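Local coordinates for protein formate dehydrogenase (Pyrobaculum aerophilum, PDB 1QP8) that binds NADPH and probably reduces 2-oxoacids such as glyoxylate or hydroxypyruvate, like other D-2-hydroxyacid dehydrogenases, at residues 139-144 / 159-164; 149-154 / 168-173; 178-183 / 206-211. All blocks are in the same frame, centred on the assembly; numbering follows the deposited sequence.

All three contacts lie in the Rossmann-type NAD-binding domain and around its six-stranded parallel sheet. Contact 1 and contact 2 interleave along the chain: helix 135-145 runs into strand 149-153, and the loop after that strand turns back to the helix before reaching helix 169-172. Their centres are about 11 Å apart, and the salt bridge from Arg163 to Glu170 ties them together. Contact 3 follows in series, deep in the sheet, its centre about 15 Å from that of contact 1 and about 12 Å from that of contact 2. Val139 packs on Val179, and Phe153 on Leu182. The loops following edge strand 149-153 and inner strands 177-180 and 205-208 all border one NADPH site.

Contact 1. Residues 139-144 / 159-164; sequences VGKILA and EGPWRF
Residues 139-144 form a stretch of helix 135-145, with Leu143 N hydrogen-bonded to Val139 O and Ala144 N to Gly140 O. Residues 159-164 have no regular structure: Trp162 N is hydrogen-bonded back to Gly160 O, across Pro161, and Arg163 sits at the centre of an inverse gamma turn. The two backbones come nearest at Lys141 and Pro161, whose CA atoms are 6.1 Å apart.

Trp162 carries one half of the contact. Its CG lies in the crowded position between backbone N and carbonyl carbon (chi1 51°), and its indole is thereby brought up against the helix, six-membered ring first. CZ3 leads, lying 3.8 Å from Lys141 N, which meets the ring at its edge and near its plane; Gly140 C is 3.9 Å from the same CZ3. Gly140 bears no side chain, and a CB there would come too close to that atom. The indole is backed on one face by its own loop, where Pro161 CD stands 3.4 Å above the plane, offset toward the rim.

Lys141 leaves the helix with CG anti to its carbonyl carbon and then runs fully extended, crossing both neighbours obliquely. Only the root of the chain makes the contact: CG is 3.8 Å from Trp162 CZ3 and 4.2 Å from Pro161 CG. One turn on, Ala144 CB abuts the proline ring, 3.8 Å from Pro161 CB.

Trp162 also touches Leu132, which binds NADPH, and Val150 of the next strand. The contact is thus a surface seam of the Rossmann fold's first beta-alpha-beta unit, where the loop beyond strand 149-153 folds back over the helix that follows the GxGxxG-like turn.

Contact 2. Residues 149-154 / 168-173; sequences QVRGFS and LEEALR. With NDP (NADPH dihydro-nicotinamide-adenine-dinucleotide phosphate), chain C.
Arg151 leaves strand 149-153 with its CB toward the short, irregular helix 169-172 and 4.1 Å from Ala171 CA. CG stays anti to the carbonyl carbon (chi1 -55°), and the chain runs extended to NE, so that CD passes 3.7 Å from Ala171 O. At the tip, both terminal nitrogens close end-on upon a single atom: NH1 donates to Arg173 O at 2.6 Å and NH2 to the same Arg173 O at 2.8 Å. That oxygen lies near the guanidinium plane. NH1 approaches it on a lone pair in the carbonyl plane, whereas NH2 comes almost along the C=O axis, a paired grip that fixes the rotation of the planar group. Glu170 OE2 lies well out of the guanidinium plane, in a long salt bridge of charges alone; its closer partner is Arg163. With Arg163 close to Arg151, this carboxylate probably eases the repulsion between the two positive charges.

Two residues along, Phe153 turns its ring to the start of the second segment. Leu168 lays CA and CB over one ring face, with CB 4.2 Å from the centroid in a CH-pi contact nearly along the ring normal. Leu168 itself continues onto Leu191 and His196.

Next in sequence, Ser154 OG lies 3.0 Å from O3B of NADPH and also has a weak hydrogen bond with Thr156 O. A cofactor ribose met in the region where the second strand gives way to loop is characteristic of the Rossmann-fold dinucleotide site.

Contact 3. Residues 178-183 / 206-211; sequences AVCALP and FVNVGR. With NDP (NADPH dihydro-nicotinamide-adenine-dinucleotide phosphate), chain C.
Ala178 opens the pairing of two parallel strands, inclined by 14°, by accepting Val207 N on its carbonyl oxygen at 2.6 Å, while its CB packs 3.7 Å from Phe206 CD1. Val179 points to the other face of the sheet beside Val207, where both pack against the helical layer: Val179 on Ala90 and Val139, Val207 on Leu93 and Leu94. Cys180 then donates its N to Val207 O, nearly straight along the C=O axis, and its O receives Val209 N at 2.8 Å as well as Gly210 N weakly. Its CB rests 3.8 Å from Phe206 CZ.

Beyond the strand, Ala181 CB meets Val209 CG1, and Pro183 lays CG 3.5 Å from C8A of the NADPH adenine. Val209 O stands 2.5 Å from the carboxamide N7N.

Arg211, bent at chi2 and chi3, spreads its guanidinium beside the nicotinamide ribose: C2D and O2D lie over one face, and NH1 reaches 3.2 Å from C2N of the nicotinamide ring. An alanine here would remove that flat charged group and would probably leave the ribose and nicotinamide less firmly placed. Asp62 is only a long, weak ion-pair partner of NE.

Here the C-terminal ends of neighbouring parallel strands in a beta-alpha-beta unit open into the dinucleotide pocket, as in Rossmann-fold dehydrogenases.

Contact 1. Residues 139-144 / 159-164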
loop_
_atom_site.group_PDB
_atom_site.type_symbol
_atom_site.label_atom_id
_atom_site.label_comp_id
_atom_site.label_asym_id
_atom_site.label_seq_id
_atom_site.Cartn_x
_atom_site.Cartn_y
_atom_site.Cartn_z
ATOM N N VAL A 139 4.423 -2.005 -10.499
ATOM C CA VAL A 139 3.293 -1.276 -9.948
ATOM C C VAL A 139 2.040 -1.784 -10.645
ATOM O O VAL A 139 1.099 -2.254 -9.996
ATOM C CB VAL A 139 3.466 0.264 -10.158
ATOM C CG1 VAL A 139 2.255 1.018 -9.635
ATOM C CG2 VAL A 139 4.715 0.747 -9.421
ATOM N N GLY A 140 2.051 -1.709 -11.970
ATOM C CA GLY A 140 0.924 -2.167 -12.767
ATOM C C GLY A 140 0.452 -3.557 -12.391
ATOM O O GLY A 140 -0.747 -3.782 -12.215
ATOM N N LYS A 141 1.383 -4.492 -12.248
ATOM C CA LYS A 141 0.999 -5.841 -11.878
ATOM C C LYS A 141 0.279 -5.911 -10.525
ATOM O O LYS A 141 -0.723 -6.618 -10.385
ATOM C CB LYS A 141 2.220 -6.753 -11.924
ATOM C CG LYS A 141 2.742 -6.894 -13.346
ATOM C CD LYS A 141 3.834 -7.935 -13.495
ATOM C CE LYS A 141 4.200 -8.097 -14.965
ATOM N NZ LYS A 141 5.295 -9.073 -15.193
ATOM N N ILE A 142 0.756 -5.156 -9.541
ATOM C CA ILE A 142 0.133 -5.149 -8.219
ATOM C C ILE A 142 -1.252 -4.509 -8.235
ATOM O O ILE A 142 -2.203 -5.029 -7.643
ATOM C CB ILE A 142 1.008 -4.398 -7.229
ATOM C CG1 ILE A 142 2.393 -5.031 -7.231
ATOM C CG2 ILE A 142 0.391 -4.450 -5.852
ATOM C CD1 ILE A 142 3.429 -4.236 -6.492
ATOM N N LEU A 143 -1.363 -3.368 -8.900
ATOM C CA LEU A 143 -2.651 -2.699 -8.977
ATOM C C LEU A 143 -3.650 -3.685 -9.557
ATOM O O LEU A 143 -4.693 -3.955 -8.959
ATOM C CB LEU A 143 -2.563 -1.460 -9.868
ATOM C CG LEU A 143 -1.723 -0.313 -9.314
ATOM C CD1 LEU A 143 -1.851 0.871 -10.236
ATOM C CD2 LEU A 143 -2.198 0.057 -7.910
ATOM N N ALA A 144 -3.310 -4.224 -10.725
ATOM C CA ALA A 144 -4.151 -5.195 -11.408
ATOM C C ALA A 144 -4.525 -6.315 -10.455
ATOM O O ALA A 144 -5.691 -6.665 -10.326
ATOM C CB ALA A 144 -3.419 -5.763 -12.610
ATOM N N GLU A 159 3.116 -5.392 -23.413
ATOM C CA GLU A 159 2.924 -5.367 -21.975
ATOM C C GLU A 159 2.284 -6.618 -21.354
ATOM O O GLU A 159 2.549 -7.738 -21.783
ATOM C CB GLU A 159 2.113 -4.134 -21.594
ATOM N N GLY A 160 1.456 -6.403 -20.328
ATOM C CA GLY A 160 0.787 -7.493 -19.641
ATOM C C GLY A 160 -0.589 -7.142 -19.085
ATOM O O GLY A 160 -1.462 -6.693 -19.840
ATOM N N PRO A 161 -0.809 -7.314 -17.759
ATOM C CA PRO A 161 -2.061 -7.044 -17.023
ATOM C C PRO A 161 -2.675 -5.657 -17.174
ATOM O O PRO A 161 -2.980 -5.028 -16.164
ATOM C CB PRO A 161 -1.686 -7.305 -15.559
ATOM C CG PRO A 161 -0.516 -8.213 -15.633
ATOM C CD PRO A 161 0.265 -7.708 -16.827
ATOM N N TRP A 162 -2.879 -5.185 -18.397
ATOM C CA TRP A 162 -3.461 -3.852 -18.582
ATOM C C TRP A 162 -3.740 -3.461 -20.035
ATOM O O TRP A 162 -3.212 -4.047 -20.977
ATOM C CB TRP A 162 -2.531 -2.816 -17.962
ATOM C CG TRP A 162 -1.146 -2.991 -18.447
ATOM C CD1 TRP A 162 -0.667 -2.685 -19.682
ATOM C CD2 TRP A 162 -0.060 -3.562 -17.720
ATOM N NE1 TRP A 162 0.654 -3.029 -19.771
ATOM C CE2 TRP A 162 1.054 -3.570 -18.579
ATOM C CE3 TRP A 162 0.080 -4.066 -16.421
ATOM C CZ2 TRP A 162 2.304 -4.065 -18.182
ATOM C CZ3 TRP A 162 1.318 -4.555 -16.027
ATOM C CH2 TRP A 162 2.416 -4.551 -16.906
ATOM N N ARG A 163 -4.547 -2.426 -20.205
ATOM C CA ARG A 163 -4.916 -1.973 -21.532
ATOM C C ARG A 163 -3.940 -0.967 -22.163
ATOM O O ARG A 163 -4.319 0.169 -22.430
ATOM C CB ARG A 163 -6.328 -1.371 -21.464
ATOM C CG ARG A 163 -6.960 -1.022 -22.805
ATOM C CD ARG A 163 -7.674 0.327 -22.740
ATOM N NE ARG A 163 -8.506 0.483 -21.544
ATOM C CZ ARG A 163 -9.118 1.616 -21.210
ATOM N NH1 ARG A 163 -8.993 2.691 -21.991
ATOM N NH2 ARG A 163 -9.839 1.678 -20.090
ATOM N N PHE A 164 -2.701 -1.388 -22.423
ATOM C CA PHE A 164 -1.674 -0.503 -23.016
ATOM C C PHE A 164 -2.169 0.634 -23.943
ATOM O O PHE A 164 -3.083 0.434 -24.728
ATOM C CB PHE A 164 -0.648 -1.338 -23.789
ATOM C CG PHE A 164 0.332 -0.511 -24.556
ATOM C CD1 PHE A 164 1.479 -0.027 -23.947
ATOM C CD2 PHE A 164 0.053 -0.119 -25.857
ATOM C CE1 PHE A 164 2.326 0.840 -24.619
ATOM C CE2 PHE A 164 0.895 0.747 -26.535
ATOM C CZ PHE A 164 2.032 1.228 -25.914
#

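Contact 2. Residues 149-154 / 168-173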
loop_
_atom_site.group_PDB
_atom_site.type_symbol
_atom_site.label_atom_id
_atom_site.label_comp_id
_atom_site.label_asym_id
_atom_site.label_seq_id
_atom_site.Cartn_x
_atom_site.Cartn_y
_atom_site.Cartn_z
ATOM N N GLN A 149 -8.514 -1.499 -12.907
ATOM C CA GLN A 149 -8.576 -1.485 -14.357
ATOM C C GLN A 149 -7.366 -0.677 -14.778
ATOM O O GLN A 149 -7.498 0.467 -15.207
ATOM C CB GLN A 149 -9.844 -0.786 -14.846
ATOM C CG GLN A 149 -11.127 -1.549 -14.581
ATOM C CD GLN A 149 -12.342 -0.833 -15.139
ATOM O OE1 GLN A 149 -12.677 0.273 -14.714
ATOM N NE2 GLN A 149 -13.006 -1.461 -16.103
ATOM N N VAL A 150 -6.189 -1.275 -14.645
ATOM C CA VAL A 150 -4.949 -0.595 -14.984
ATOM C C VAL A 150 -4.854 -0.247 -16.455
ATOM O O VAL A 150 -5.115 -1.087 -17.309
ATOM C CB VAL A 150 -3.714 -1.465 -14.644
ATOM C CG1 VAL A 150 -2.442 -0.605 -14.723
ATOM C CG2 VAL A 150 -3.877 -2.119 -13.270
ATOM N N ARG A 151 -4.472 0.990 -16.746
ATOM C CA ARG A 151 -4.289 1.432 -18.121
ATOM C C ARG A 151 -2.825 1.822 -18.256
ATOM O O ARG A 151 -2.470 2.959 -17.980
ATOM C CB ARG A 151 -5.131 2.662 -18.427
ATOM C CG ARG A 151 -6.598 2.522 -18.141
ATOM C CD ARG A 151 -7.256 3.790 -18.597
ATOM N NE ARG A 151 -8.544 4.018 -17.966
ATOM C CZ ARG A 151 -9.128 5.208 -17.924
ATOM N NH1 ARG A 151 -8.533 6.261 -18.477
ATOM N NH2 ARG A 151 -10.298 5.346 -17.321
ATOM N N GLY A 152 -1.983 0.887 -18.683
ATOM C CA GLY A 152 -0.565 1.171 -18.825
ATOM C C GLY A 152 -0.172 1.967 -20.054
ATOM O O GLY A 152 -0.547 1.633 -21.174
ATOM N N PHE A 153 0.595 3.028 -19.835
ATOM C CA PHE A 153 1.071 3.894 -20.905
ATOM C C PHE A 153 2.561 3.646 -21.121
ATOM O O PHE A 153 3.262 3.213 -20.204
ATOM C CB PHE A 153 0.848 5.350 -20.519
ATOM C CG PHE A 153 1.675 6.322 -21.307
ATOM C CD1 PHE A 153 1.451 6.510 -22.669
ATOM C CD2 PHE A 153 2.658 7.087 -20.683
ATOM C CE1 PHE A 153 2.185 7.449 -23.405
ATOM C CE2 PHE A 153 3.405 8.034 -21.409
ATOM C CZ PHE A 153 3.162 8.211 -22.772
ATOM N N SER A 154 3.047 3.919 -22.327
ATOM C CA SER A 154 4.457 3.716 -22.642
ATOM C C SER A 154 4.749 4.025 -24.103
ATOM O O SER A 154 3.835 4.091 -24.918
ATOM C CB SER A 154 4.868 2.273 -22.331
ATOM O OG SER A 154 6.255 2.089 -22.545
ATOM N N LEU A 168 -0.674 9.429 -23.250
ATOM C CA LEU A 168 -0.746 9.667 -21.810
ATOM C C LEU A 168 -2.178 10.059 -21.470
ATOM O O LEU A 168 -2.739 9.586 -20.476
ATOM C CB LEU A 168 0.210 10.793 -21.383
ATOM C CG LEU A 168 -0.078 12.237 -21.836
ATOM C CD1 LEU A 168 -0.109 13.170 -20.641
ATOM C CD2 LEU A 168 0.976 12.695 -22.826
ATOM N N GLU A 169 -2.762 10.910 -22.316
ATOM C CA GLU A 169 -4.133 11.385 -22.145
ATOM C C GLU A 169 -5.091 10.230 -21.923
ATOM O O GLU A 169 -5.730 10.129 -20.882
ATOM C CB GLU A 169 -4.572 12.194 -23.364
ATOM C CG GLU A 169 -3.944 13.569 -23.439
ATOM C CD GLU A 169 -4.549 14.442 -24.532
ATOM O OE1 GLU A 169 -5.794 14.421 -24.693
ATOM O OE2 GLU A 169 -3.783 15.159 -25.219
ATOM N N GLU A 170 -5.199 9.358 -22.910
ATOM C CA GLU A 170 -6.076 8.208 -22.783
ATOM C C GLU A 170 -5.400 7.222 -21.849
ATOM O O GLU A 170 -4.717 6.300 -22.291
ATOM C CB GLU A 170 -6.318 7.570 -24.158
ATOM C CG GLU A 170 -7.089 6.249 -24.128
ATOM C CD GLU A 170 -8.432 6.359 -23.422
ATOM O OE1 GLU A 170 -9.286 7.154 -23.886
ATOM O OE2 GLU A 170 -8.630 5.652 -22.406
ATOM N N ALA A 171 -5.582 7.438 -20.553
ATOM C CA ALA A 171 -4.999 6.601 -19.506
ATOM C C ALA A 171 -5.360 7.365 -18.256
ATOM O O ALA A 171 -5.632 6.796 -17.199
ATOM C CB ALA A 171 -3.482 6.531 -19.655
ATOM N N LEU A 172 -5.366 8.683 -18.416
ATOM C CA LEU A 172 -5.710 9.603 -17.349
ATOM C C LEU A 172 -7.215 9.892 -17.397
ATOM O O LEU A 172 -7.808 10.262 -16.387
ATOM C CB LEU A 172 -4.920 10.907 -17.518
ATOM C CG LEU A 172 -3.386 10.851 -17.532
ATOM C CD1 LEU A 172 -2.867 12.258 -17.643
ATOM C CD2 LEU A 172 -2.841 10.215 -16.261
ATOM N N ARG A 173 -7.824 9.717 -18.571
ATOM C CA ARG A 173 -9.257 9.969 -18.740
ATOM C C ARG A 173 -10.079 9.327 -17.646
ATOM O O ARG A 173 -10.092 8.105 -17.502
ATOM C CB ARG A 173 -9.763 9.471 -20.099
ATOM C CG ARG A 173 -9.480 10.443 -21.235
ATOM C CD ARG A 173 -10.497 10.368 -22.378
ATOM N NE ARG A 173 -10.559 11.663 -23.049
ATOM C CZ ARG A 173 -9.588 12.164 -23.807
ATOM N NH1 ARG A 173 -8.477 11.466 -24.019
ATOM N NH2 ARG A 173 -9.701 13.391 -24.303
HETATM P PA NDP C . 13.567 1.987 -17.437
HETATM O O1A NDP C . 14.412 3.121 -17.925
HETATM O O2A NDP C . 14.370 2.005 -16.194
HETATM O O5B NDP C . 12.292 2.884 -17.976
HETATM C C5B NDP C . 11.894 2.472 -19.346
HETATM C C4B NDP C . 10.327 2.445 -19.468
HETATM O O4B NDP C . 9.700 3.776 -19.626
HETATM C C3B NDP C . 9.808 1.689 -20.754
HETATM O O3B NDP C . 8.453 1.315 -20.578
HETATM C C2B NDP C . 10.081 2.793 -21.775
HETATM O O2B NDP C . 9.673 2.734 -23.093
HETATM C C1B NDP C . 9.556 3.965 -21.057
HETATM N N9A NDP C . 10.009 5.201 -21.609
HETATM C C8A NDP C . 11.251 5.774 -21.662
HETATM N N7A NDP C . 11.232 6.968 -22.256
HETATM C C5A NDP C . 9.911 7.141 -22.589
HETATM C C6A NDP C . 9.220 8.215 -23.263
HETATM N N6A NDP C . 9.908 9.293 -23.687
HETATM N N1A NDP C . 7.851 8.075 -23.457
HETATM C C2A NDP C . 7.222 6.924 -22.999
HETATM N N3A NDP C . 7.781 5.899 -22.381
HETATM C C4A NDP C . 9.140 6.088 -22.193
HETATM O O3 NDP C . 12.506 1.894 -16.286
HETATM P PN NDP C . 12.201 2.257 -14.714
HETATM O O1N NDP C . 10.859 1.782 -14.308
HETATM O O2N NDP C . 13.264 1.729 -13.799
HETATM O O5D NDP C . 12.258 3.916 -14.625
HETATM C C5D NDP C . 13.556 4.548 -14.518
HETATM C C4D NDP C . 13.290 6.051 -14.332
HETATM O O4D NDP C . 12.583 6.256 -13.085
HETATM C C3D NDP C . 14.601 6.828 -14.224
HETATM O O3D NDP C . 15.021 7.198 -15.527
HETATM C C2D NDP C . 14.201 7.997 -13.285
HETATM O O2D NDP C . 13.760 9.145 -14.027
HETATM C C1D NDP C . 13.125 7.385 -12.357
HETATM N N1N NDP C . 13.682 6.940 -10.993
HETATM C C2N NDP C . 13.115 7.593 -9.845
HETATM C C3N NDP C . 13.618 7.191 -8.582
HETATM C C7N NDP C . 13.016 7.889 -7.301
HETATM O O7N NDP C . 13.306 7.421 -6.215
HETATM N N7N NDP C . 12.210 8.968 -7.493
HETATM C C4N NDP C . 14.640 6.186 -8.378
HETATM C C5N NDP C . 15.109 5.621 -9.618
HETATM C C6N NDP C . 14.682 5.947 -10.870
HETATM P P2B NDP C . 10.863 2.164 -24.164
HETATM O O1X NDP C . 10.023 2.308 -25.410
HETATM O O2X NDP C . 11.962 3.153 -24.000
HETATM O O3X NDP C . 11.170 0.818 -23.712
#

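Contact 3. Residues 178-183 / 206-211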
loop_
_atom_site.group_PDB
_atom_site.type_symbol
_atom_site.label_atom_id
_atom_site.label_comp_id
_atom_site.label_asym_id
_atom_site.label_seq_id
_atom_site.Cartn_x
_atom_site.Cartn_y
_atom_site.Cartn_z
ATOM N N ALA A 178 -3.089 7.600 -10.725
ATOM C CA ALA A 178 -2.019 7.440 -11.678
ATOM C C ALA A 178 -0.726 7.304 -10.905
ATOM O O ALA A 178 -0.513 7.997 -9.911
ATOM C CB ALA A 178 -1.954 8.649 -12.584
ATOM N N VAL A 179 0.123 6.388 -11.350
ATOM C CA VAL A 179 1.425 6.174 -10.744
ATOM C C VAL A 179 2.395 6.497 -11.870
ATOM O O VAL A 179 2.538 5.712 -12.807
ATOM C CB VAL A 179 1.616 4.700 -10.327
ATOM C CG1 VAL A 179 3.080 4.429 -10.000
ATOM C CG2 VAL A 179 0.735 4.384 -9.128
ATOM N N CYS A 180 3.038 7.657 -11.809
ATOM C CA CYS A 180 3.976 8.027 -12.858
ATOM C C CYS A 180 5.398 7.603 -12.513
ATOM O O CYS A 180 5.864 7.805 -11.392
ATOM C CB CYS A 180 3.938 9.532 -13.126
ATOM S SG CYS A 180 5.195 10.030 -14.348
ATOM N N ALA A 181 6.072 7.016 -13.499
ATOM C CA ALA A 181 7.438 6.519 -13.356
ATOM C C ALA A 181 8.182 6.646 -14.671
ATOM O O ALA A 181 9.006 5.802 -15.004
ATOM C CB ALA A 181 7.424 5.052 -12.934
ATOM N N LEU A 182 7.887 7.693 -15.429
ATOM C CA LEU A 182 8.545 7.904 -16.705
ATOM C C LEU A 182 9.949 8.404 -16.499
ATOM O O LEU A 182 10.238 9.063 -15.504
ATOM C CB LEU A 182 7.796 8.947 -17.531
ATOM C CG LEU A 182 6.398 8.549 -17.980
ATOM C CD1 LEU A 182 5.723 9.719 -18.720
ATOM C CD2 LEU A 182 6.506 7.329 -18.867
ATOM N N PRO A 183 10.849 8.077 -17.429
ATOM C CA PRO A 183 12.245 8.517 -17.360
ATOM C C PRO A 183 12.205 9.928 -17.933
ATOM O O PRO A 183 11.299 10.235 -18.712
ATOM C CB PRO A 183 12.953 7.559 -18.311
ATOM C CG PRO A 183 12.056 6.342 -18.318
ATOM C CD PRO A 183 10.702 6.956 -18.369
ATOM N N PHE A 206 -2.738 11.535 -7.893
ATOM C CA PHE A 206 -1.669 11.378 -8.872
ATOM C C PHE A 206 -0.355 11.132 -8.150
ATOM O O PHE A 206 0.117 11.993 -7.421
ATOM C CB PHE A 206 -1.527 12.647 -9.708
ATOM C CG PHE A 206 -0.568 12.511 -10.844
ATOM C CD1 PHE A 206 -1.026 12.251 -12.128
ATOM C CD2 PHE A 206 0.803 12.610 -10.631
ATOM C CE1 PHE A 206 -0.130 12.090 -13.187
ATOM C CE2 PHE A 206 1.710 12.451 -11.680
ATOM C CZ PHE A 206 1.242 12.190 -12.959
ATOM N N VAL A 207 0.245 9.970 -8.359
ATOM C CA VAL A 207 1.518 9.652 -7.724
ATOM C C VAL A 207 2.719 9.785 -8.681
ATOM O O VAL A 207 2.753 9.140 -9.727
ATOM C CB VAL A 207 1.495 8.215 -7.189
ATOM C CG1 VAL A 207 2.875 7.822 -6.685
ATOM C CG2 VAL A 207 0.444 8.093 -6.095
ATOM N N ASN A 208 3.696 10.624 -8.342
ATOM C CA ASN A 208 4.877 10.738 -9.197
ATOM C C ASN A 208 6.066 10.160 -8.468
ATOM O O ASN A 208 6.362 10.558 -7.349
ATOM C CB ASN A 208 5.195 12.177 -9.573
ATOM C CG ASN A 208 6.342 12.259 -10.563
ATOM O OD1 ASN A 208 6.584 11.322 -11.326
ATOM N ND2 ASN A 208 7.050 13.381 -10.563
ATOM N N VAL A 209 6.764 9.229 -9.101
ATOM C CA VAL A 209 7.897 8.609 -8.444
ATOM C C VAL A 209 9.145 8.684 -9.336
ATOM O O VAL A 209 10.243 8.348 -8.917
ATOM C CB VAL A 209 7.528 7.146 -8.035
ATOM C CG1 VAL A 209 7.703 6.210 -9.201
ATOM C CG2 VAL A 209 8.334 6.717 -6.844
ATOM N N GLY A 210 8.962 9.138 -10.568
ATOM C CA GLY A 210 10.085 9.310 -11.459
ATOM C C GLY A 210 10.318 10.802 -11.522
ATOM O O GLY A 210 9.610 11.591 -10.886
ATOM N N ARG A 211 11.299 11.211 -12.311
ATOM C CA ARG A 211 11.605 12.638 -12.444
ATOM C C ARG A 211 10.387 13.598 -12.532
ATOM O O ARG A 211 9.440 13.380 -13.281
ATOM C CB ARG A 211 12.584 12.865 -13.624
ATOM C CG ARG A 211 13.995 13.238 -13.181
ATOM C CD ARG A 211 14.417 12.609 -11.861
ATOM N NE ARG A 211 15.197 11.382 -12.014
ATOM C CZ ARG A 211 15.236 10.388 -11.119
ATOM N NH1 ARG A 211 14.528 10.463 -9.993
ATOM N NH2 ARG A 211 16.000 9.315 -11.343
HETATM P PA NDP C . 13.567 1.987 -17.437
HETATM O O1A NDP C . 14.412 3.121 -17.925
HETATM O O2A NDP C . 14.370 2.005 -16.194
HETATM O O5B NDP C . 12.292 2.884 -17.976
HETATM C C5B NDP C . 11.894 2.472 -19.346
HETATM C C4B NDP C . 10.327 2.445 -19.468
HETATM O O4B NDP C . 9.700 3.776 -19.626
HETATM C C3B NDP C . 9.808 1.689 -20.754
HETATM O O3B NDP C . 8.453 1.315 -20.578
HETATM C C2B NDP C . 10.081 2.793 -21.775
HETATM O O2B NDP C . 9.673 2.734 -23.093
HETATM C C1B NDP C . 9.556 3.965 -21.057
HETATM N N9A NDP C . 10.009 5.201 -21.609
HETATM C C8A NDP C . 11.251 5.774 -21.662
HETATM N N7A NDP C . 11.232 6.968 -22.256
HETATM C C5A NDP C . 9.911 7.141 -22.589
HETATM C C6A NDP C . 9.220 8.215 -23.263
HETATM N N6A NDP C . 9.908 9.293 -23.687
HETATM N N1A NDP C . 7.851 8.075 -23.457
HETATM C C2A NDP C . 7.222 6.924 -22.999
HETATM N N3A NDP C . 7.781 5.899 -22.381
HETATM C C4A NDP C . 9.140 6.088 -22.193
HETATM O O3 NDP C . 12.506 1.894 -16.286
HETATM P PN NDP C . 12.201 2.257 -14.714
HETATM O O1N NDP C . 10.859 1.782 -14.308
HETATM O O2N NDP C . 13.264 1.729 -13.799
HETATM O O5D NDP C . 12.258 3.916 -14.625
HETATM C C5D NDP C . 13.556 4.548 -14.518
HETATM C C4D NDP C . 13.290 6.051 -14.332
HETATM O O4D NDP C . 12.583 6.256 -13.085
HETATM C C3D NDP C . 14.601 6.828 -14.224
HETATM O O3D NDP C . 15.021 7.198 -15.527
HETATM C C2D NDP C . 14.201 7.997 -13.285
HETATM O O2D NDP C . 13.760 9.145 -14.027
HETATM C C1D NDP C . 13.125 7.385 -12.357
HETATM N N1N NDP C . 13.682 6.940 -10.993
HETATM C C2N NDP C . 13.115 7.593 -9.845
HETATM C C3N NDP C . 13.618 7.191 -8.582
HETATM C C7N NDP C . 13.016 7.889 -7.301
HETATM O O7N NDP C . 13.306 7.421 -6.215
HETATM N N7N NDP C . 12.210 8.968 -7.493
HETATM C C4N NDP C . 14.640 6.186 -8.378
HETATM C C5N NDP C . 15.109 5.621 -9.618
HETATM C C6N NDP C . 14.682 5.947 -10.870
HETATM P P2B NDP C . 10.863 2.164 -24.164
HETATM O O1X NDP C . 10.023 2.308 -25.410
HETATM O O2X NDP C . 11.962 3.153 -24.000
HETATM O O3X NDP C . 11.170 0.818 -23.712
#